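Local coordinates for protein 3-oxosteroid 1-dehydrogenase (Sterolibacterium denitrificans, PDB 7P18) that probably catalyses the FAD-dependent 1,2-dehydrogenation of 3-oxosteroids, giving the corresponding 3-oxo-Delta(1)-steroids, at residues F338-L343 and N394-P399; V171-E176 and R465-Y470. All coordinates share one frame; numbering follows the deposited sequence. Where two conformers were deposited one is given.

Contact 1. Residues F338-L343 and N394-P399; sequences FAERNL and NYPMGP. With ANB (androsta-1,4-diene-3,17-dione), chain D.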
loop_
_atom_site.group_PDB
_atom_site.type_symbol
_atom_site.label_atom_id
_atom_site.label_comp_id
_atom_site.label_asym_id
_atom_site.label_seq_id
_atom_site.Cartn_x
_atom_site.Cartn_y
_atom_site.Cartn_z
ATOM N N PHE A 338 5.678 0.763 -8.309
ATOM C CA PHE A 338 4.662 -0.323 -8.227
ATOM C C PHE A 338 4.488 -0.997 -9.580
ATOM O O PHE A 338 4.486 -2.250 -9.595
ATOM C CB PHE A 338 3.340 0.186 -7.691
ATOM C CG PHE A 338 3.434 0.736 -6.292
ATOM C CD1 PHE A 338 3.346 -0.103 -5.198
ATOM C CD2 PHE A 338 3.639 2.088 -6.073
ATOM C CE1 PHE A 338 3.418 0.395 -3.910
ATOM C CE2 PHE A 338 3.746 2.574 -4.780
ATOM C CZ PHE A 338 3.630 1.733 -3.703
ATOM N N ALA A 339 4.324 -0.214 -10.650
ATOM C CA ALA A 339 3.889 -0.730 -11.975
ATOM C C ALA A 339 4.999 -0.668 -13.032
ATOM O O ALA A 339 4.988 -1.497 -13.960
ATOM C CB ALA A 339 2.724 0.108 -12.450
ATOM N N GLU A 340 5.856 0.361 -12.957
ATOM C CA GLU A 340 6.674 0.821 -14.120
ATOM C C GLU A 340 7.809 -0.168 -14.403
ATOM O O GLU A 340 8.300 -0.209 -15.556
ATOM C CB GLU A 340 7.255 2.215 -13.875
ATOM C CG GLU A 340 6.223 3.247 -13.502
ATOM C CD GLU A 340 6.131 3.494 -12.003
ATOM O OE1 GLU A 340 5.933 2.499 -11.237
ATOM O OE2 GLU A 340 6.195 4.672 -11.603
ATOM N N ARG A 341 8.225 -0.972 -13.417
ATOM C CA ARG A 341 9.300 -1.972 -13.618
ATOM C C ARG A 341 8.882 -3.040 -14.658
ATOM O O ARG A 341 9.774 -3.676 -15.252
ATOM C CB ARG A 341 9.695 -2.678 -12.317
ATOM C CG ARG A 341 10.263 -1.747 -11.246
ATOM C CD ARG A 341 10.401 -2.458 -9.903
ATOM N NE ARG A 341 9.116 -2.524 -9.217
ATOM C CZ ARG A 341 8.356 -3.620 -9.102
ATOM N NH1 ARG A 341 8.748 -4.777 -9.594
ATOM N NH2 ARG A 341 7.228 -3.557 -8.426
ATOM N N ASN A 342 7.595 -3.254 -14.851
ATOM C CA ASN A 342 7.080 -4.302 -15.781
ATOM C C ASN A 342 7.274 -3.853 -17.230
ATOM O O ASN A 342 7.178 -4.717 -18.153
ATOM C CB ASN A 342 5.605 -4.607 -15.563
ATOM C CG ASN A 342 5.316 -5.243 -14.220
ATOM O OD1 ASN A 342 5.899 -4.837 -13.221
ATOM N ND2 ASN A 342 4.338 -6.140 -14.186
ATOM N N LEU A 343 7.524 -2.567 -17.444
ATOM C CA LEU A 343 7.664 -1.977 -18.812
ATOM C C LEU A 343 8.924 -2.485 -19.492
ATOM O O LEU A 343 9.922 -2.860 -18.862
ATOM C CB LEU A 343 7.592 -0.456 -18.734
ATOM C CG LEU A 343 6.210 0.082 -18.361
ATOM C CD1 LEU A 343 6.293 1.557 -18.010
ATOM C CD2 LEU A 343 5.223 -0.125 -19.490
ATOM N N ASN A 394 9.505 7.181 -23.778
ATOM C CA ASN A 394 8.166 6.515 -23.837
ATOM C C ASN A 394 7.463 6.406 -22.477
ATOM O O ASN A 394 6.210 6.438 -22.472
ATOM C CB ASN A 394 8.265 5.173 -24.540
ATOM C CG ASN A 394 8.413 5.421 -26.037
ATOM O OD1 ASN A 394 9.486 5.293 -26.596
ATOM N ND2 ASN A 394 7.437 6.079 -26.595
ATOM N N TYR A 395 8.190 6.269 -21.368
ATOM C CA TYR A 395 7.611 5.659 -20.135
ATOM C C TYR A 395 7.890 6.494 -18.904
ATOM O O TYR A 395 8.914 7.151 -18.830
ATOM C CB TYR A 395 8.185 4.262 -19.933
ATOM C CG TYR A 395 7.923 3.297 -21.057
ATOM C CD1 TYR A 395 6.649 3.145 -21.585
ATOM C CD2 TYR A 395 8.925 2.505 -21.558
ATOM C CE1 TYR A 395 6.392 2.222 -22.591
ATOM C CE2 TYR A 395 8.691 1.601 -22.584
ATOM C CZ TYR A 395 7.416 1.459 -23.098
ATOM O OH TYR A 395 7.184 0.547 -24.085
ATOM N N PRO A 396 6.988 6.451 -17.900
ATOM C CA PRO A 396 7.240 7.069 -16.601
ATOM C C PRO A 396 8.141 6.123 -15.807
ATOM O O PRO A 396 8.250 4.955 -16.154
ATOM C CB PRO A 396 5.846 7.203 -15.992
ATOM C CG PRO A 396 5.093 6.041 -16.533
ATOM C CD PRO A 396 5.706 5.733 -17.904
ATOM N N MET A 397 8.777 6.649 -14.759
ATOM C CA MET A 397 9.499 5.821 -13.760
ATOM C C MET A 397 9.529 6.595 -12.437
ATOM O O MET A 397 10.373 7.489 -12.264
ATOM C CB MET A 397 10.903 5.465 -14.234
ATOM C CG MET A 397 11.591 4.416 -13.338
ATOM S SD MET A 397 10.698 2.859 -13.146
ATOM C CE MET A 397 10.759 2.191 -14.812
ATOM N N GLY A 398 8.594 6.282 -11.551
ATOM C CA GLY A 398 8.357 7.039 -10.314
ATOM C C GLY A 398 8.194 8.515 -10.603
ATOM O O GLY A 398 7.313 8.890 -11.383
ATOM N N PRO A 399 9.058 9.403 -10.050
ATOM C CA PRO A 399 8.920 10.828 -10.306
ATOM C C PRO A 399 9.216 11.244 -11.761
ATOM O O PRO A 399 8.833 12.313 -12.103
ATOM C CB PRO A 399 9.949 11.468 -9.360
ATOM C CG PRO A 399 11.011 10.390 -9.228
ATOM C CD PRO A 399 10.236 9.094 -9.204
HETATM C C1 ANB D . -0.218 -0.573 -4.775
HETATM C C10 ANB D . -0.975 -0.472 -6.065
HETATM C C11 ANB D . 0.078 1.870 -6.555
HETATM C C12 ANB D . -0.078 3.253 -7.204
HETATM C C13 ANB D . -0.732 3.137 -8.568
HETATM C C14 ANB D . -2.110 2.491 -8.368
HETATM C C15 ANB D . -2.826 2.730 -9.704
HETATM C C16 ANB D . -2.335 4.122 -10.140
HETATM C C17 ANB D . -1.129 4.424 -9.276
HETATM C C18 ANB D . 0.161 2.395 -9.591
HETATM C C19 ANB D . -0.146 -1.242 -7.132
HETATM C C2 ANB D . -0.417 -1.526 -3.862
HETATM C C3 ANB D . -1.606 -2.375 -3.917
HETATM C C4 ANB D . -2.605 -1.949 -4.889
HETATM C C5 ANB D . -2.325 -1.141 -5.921
HETATM C C6 ANB D . -3.319 -0.936 -7.031
HETATM C C7 ANB D . -3.422 0.507 -7.501
HETATM C C8 ANB D . -2.042 1.079 -7.794
HETATM C C9 ANB D . -1.207 1.028 -6.493
HETATM O O1 ANB D . -1.763 -3.352 -3.173
HETATM O O2 ANB D . -0.579 5.499 -9.195
HETATM O O HOH W 1 5.276 7.455 -12.337
#
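Glu340 is the first residue of 338-343 to meet 394-399; before it, Phe338 lays one ring face against the bound androsta-1,4-diene-3,17-dione, ANB C11 standing 3.5 Å above the ring plane, displaced toward the rim. Phe338 also touches the flavin, in the active-site pocket. Glu340 shows how one carboxylate can tie a turn to a passing loop. The chi2 bend (98°) swings CD out of the extended line, and Glu340 OE1 accepts a hydrogen bond from Ala339 N at 3.2 Å. Glu340 OE2 accepts one from Gly398 N at 2.9 Å, a donor 50° out of the carboxylate plane, and one from a water that also donates to Gly398 O. Nearer the backbone, Glu340 CG lies 3.7 Å from Pro396 O, a buried carbonyl with no polar partner in the model, and Glu340 CB packs on Met397 SD at 3.6 Å. Leu343 closes the segment, CD1 lying 3.8 Å from Tyr395 CB and CD2 over one ring face of Tyr395, near the rim. Around these loops, Phe391 of helix 389-394 touches Leu343, Met397 and Tyr395, strand 320-326 meets Phe338, Arg341 and Pro399, and strand 486-502 backs Phe338 and Met397.

Contact 2. Residues V171-E176 and R465-Y470; sequences VMLAKE and RYYGDY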
loop_
_atom_site.group_PDB
_atom_site.type_symbol
_atom_site.label_atom_id
_atom_site.label_comp_id
_atom_site.label_asym_id
_atom_site.label_seq_id
_atom_site.Cartn_x
_atom_site.Cartn_y
_atom_site.Cartn_z
ATOM N N VAL A 171 -4.910 2.102 -18.730
ATOM C CA VAL A 171 -4.942 2.337 -20.198
ATOM C C VAL A 171 -3.705 3.139 -20.642
ATOM O O VAL A 171 -3.099 2.805 -21.674
ATOM C CB VAL A 171 -6.230 3.105 -20.551
ATOM C CG1 VAL A 171 -6.170 3.614 -21.969
ATOM C CG2 VAL A 171 -7.487 2.293 -20.294
ATOM N N MET A 172 -3.360 4.183 -19.886
ATOM C CA MET A 172 -2.278 5.146 -20.224
ATOM C C MET A 172 -0.894 4.510 -19.999
ATOM O O MET A 172 -0.009 4.712 -20.856
ATOM C CB MET A 172 -2.415 6.410 -19.376
ATOM C CG MET A 172 -3.710 7.168 -19.645
ATOM S SD MET A 172 -3.918 8.654 -18.635
ATOM C CE MET A 172 -2.216 9.025 -18.206
ATOM N N LEU A 173 -0.712 3.776 -18.891
ATOM C CA LEU A 173 0.592 3.130 -18.525
ATOM C C LEU A 173 0.872 1.961 -19.483
ATOM O O LEU A 173 2.047 1.794 -19.879
ATOM C CB LEU A 173 0.551 2.651 -17.065
ATOM C CG LEU A 173 1.868 2.187 -16.433
ATOM C CD1 LEU A 173 2.244 0.776 -16.843
ATOM C CD2 LEU A 173 3.007 3.145 -16.724
ATOM N N ALA A 174 -0.162 1.187 -19.849
ATOM C CA ALA A 174 -0.035 0.033 -20.774
ATOM C C ALA A 174 -0.031 0.526 -22.239
ATOM O O ALA A 174 0.367 -0.286 -23.130
ATOM C CB ALA A 174 -1.130 -0.971 -20.520
ATOM N N LYS A 175 -0.411 1.797 -22.462
ATOM C CA LYS A 175 -0.458 2.443 -23.806
ATOM C C LYS A 175 -1.490 1.714 -24.682
ATOM O O LYS A 175 -1.149 1.296 -25.808
ATOM C CB LYS A 175 0.920 2.423 -24.488
ATOM C CG LYS A 175 2.034 3.113 -23.707
ATOM C CD LYS A 175 3.120 3.726 -24.562
ATOM C CE LYS A 175 3.907 4.773 -23.801
ATOM N NZ LYS A 175 4.014 6.045 -24.558
ATOM N N GLU A 176 -2.698 1.515 -24.164
ATOM C CA GLU A 176 -3.803 0.879 -24.914
ATOM C C GLU A 176 -4.468 1.956 -25.770
ATOM O O GLU A 176 -4.247 3.141 -25.530
ATOM C CB GLU A 176 -4.768 0.202 -23.935
ATOM C CG GLU A 176 -4.090 -0.834 -23.056
ATOM C CD GLU A 176 -5.062 -1.676 -22.253
ATOM O OE1 GLU A 176 -6.124 -1.145 -21.875
ATOM O OE2 GLU A 176 -4.775 -2.871 -22.042
ATOM N N ARG A 465 2.541 -9.257 -17.392
ATOM C CA ARG A 465 2.164 -8.617 -18.682
ATOM C C ARG A 465 1.112 -7.531 -18.475
ATOM O O ARG A 465 1.007 -6.673 -19.338
ATOM C CB ARG A 465 1.666 -9.677 -19.661
ATOM C CG ARG A 465 2.743 -10.674 -20.049
ATOM C CD ARG A 465 2.378 -11.528 -21.223
ATOM N NE ARG A 465 1.276 -12.448 -21.022
ATOM C CZ ARG A 465 1.388 -13.730 -20.663
ATOM N NH1 ARG A 465 2.559 -14.265 -20.365
ATOM N NH2 ARG A 465 0.300 -14.478 -20.573
ATOM N N TYR A 466 0.398 -7.507 -17.349
ATOM C CA TYR A 466 -0.635 -6.486 -17.068
ATOM C C TYR A 466 -0.050 -5.071 -17.211
ATOM O O TYR A 466 -0.754 -4.177 -17.678
ATOM C CB TYR A 466 -1.249 -6.699 -15.686
ATOM C CG TYR A 466 -2.383 -5.771 -15.334
ATOM C CD1 TYR A 466 -3.570 -5.747 -16.051
ATOM C CD2 TYR A 466 -2.279 -4.914 -14.255
ATOM C CE1 TYR A 466 -4.602 -4.879 -15.713
ATOM C CE2 TYR A 466 -3.300 -4.047 -13.896
ATOM C CZ TYR A 466 -4.471 -4.027 -14.634
ATOM O OH TYR A 466 -5.430 -3.164 -14.193
ATOM N N TYR A 467 1.175 -4.847 -16.738
ATOM C CA TYR A 467 1.849 -3.533 -16.746
ATOM C C TYR A 467 2.966 -3.510 -17.795
ATOM O O TYR A 467 3.809 -2.605 -17.726
ATOM C CB TYR A 467 2.325 -3.199 -15.329
ATOM C CG TYR A 467 1.250 -2.705 -14.390
ATOM C CD1 TYR A 467 0.373 -1.682 -14.719
ATOM C CD2 TYR A 467 1.154 -3.242 -13.111
ATOM C CE1 TYR A 467 -0.587 -1.215 -13.826
ATOM C CE2 TYR A 467 0.207 -2.786 -12.203
ATOM C CZ TYR A 467 -0.690 -1.804 -12.573
ATOM O OH TYR A 467 -1.581 -1.402 -11.634
ATOM N N GLY A 468 3.017 -4.485 -18.704
ATOM C CA GLY A 468 3.851 -4.393 -19.916
ATOM C C GLY A 468 3.262 -3.402 -20.936
ATOM O O GLY A 468 2.211 -2.800 -20.667
ATOM N N ASP A 469 3.932 -3.226 -22.061
ATOM C CA ASP A 469 3.457 -2.371 -23.185
ATOM C C ASP A 469 2.792 -3.310 -24.203
ATOM O O ASP A 469 3.493 -4.134 -24.788
ATOM C CB ASP A 469 4.605 -1.568 -23.784
ATOM C CG ASP A 469 4.199 -0.589 -24.882
ATOM O OD1 ASP A 469 3.119 -0.788 -25.517
ATOM O OD2 ASP A 469 4.961 0.340 -25.078
ATOM N N TYR A 470 1.466 -3.247 -24.246
ATOM C CA TYR A 470 0.522 -3.838 -25.233
ATOM C C TYR A 470 1.169 -3.966 -26.628
ATOM O O TYR A 470 1.097 -5.046 -27.256
ATOM C CB TYR A 470 -0.715 -2.932 -25.191
ATOM C CG TYR A 470 -1.703 -3.064 -26.318
ATOM C CD1 TYR A 470 -2.599 -4.121 -26.348
ATOM C CD2 TYR A 470 -1.787 -2.102 -27.313
ATOM C CE1 TYR A 470 -3.551 -4.233 -27.350
ATOM C CE2 TYR A 470 -2.730 -2.202 -28.325
ATOM C CZ TYR A 470 -3.611 -3.274 -28.347
ATOM O OH TYR A 470 -4.540 -3.397 -29.343
HETATM O O HOH W 2 -2.585 -4.571 -19.924
#
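Apolar packing joins Leu173 to Tyr467, whose side chains cross at about a right angle, with Leu173 CD1 3.7 Å from Tyr467 CD1. Leu173 CG lies anti to the backbone N (chi1 -170°), and CD1 does the touching; the same CD1 also lies by Tyr467 O, a buried carbonyl without a polar partner in the model. Alongside, Ala174 fits closely against the backbone, its CA 3.6 Å from Gly468 O. Here helix 166-174 ends in a Schellman motif, in which Glu176 N bonds to Val171 O at 2.8 Å, Lys175 N bonds weakly to Met172 O, and Lys175 takes the positive phi of the C-prime position (63°). Ala174 O then receives a weak hydrogen bond from Tyr470 N at 3.3 Å, with an N-H...O angle of 136°. The Tyr470 ring follows, bringing CD2 to 3.8 Å from Lys175 O. Among charged groups, Lys175 NZ and Asp469 OD2 remain 5.8 Å apart, so any attraction acts at a distance; the aliphatic part of the lysine, not NZ, lies near OD2, which probably hydrogen-bonds to Tyr395 OH, though the modelled separation is unusually short. Glu176 forms its salt bridge with Arg114, and a water that donates to Tyr466 O makes a weak bond to Glu176 OE2. Tyr467 OH pairs with the hydroxyl of Tyr115, a residue of the steroid pocket.

How the contacts relate
From the N terminus the chain first passes the end of helix 166-174, then runs through 288 residues before 465-470 returns to it and closes contact 2. Within that long loop, contact 1 closes a much shorter one of 50 residues, between the turn after strand 335-336 and the loop after helix 389-394; the closures nest without crossing. Their centres are about 10 Å apart and they touch directly: Ala339 and Leu343 rest on Tyr467, Leu173 meets Pro396, and Lys175 NZ makes at most a weak hydrogen bond to the carbonyl O of Asn394. Together they tie the C-terminal end of helix 166-174 and the turn after helix 462-466 to those two loops, beside the steroid pocket.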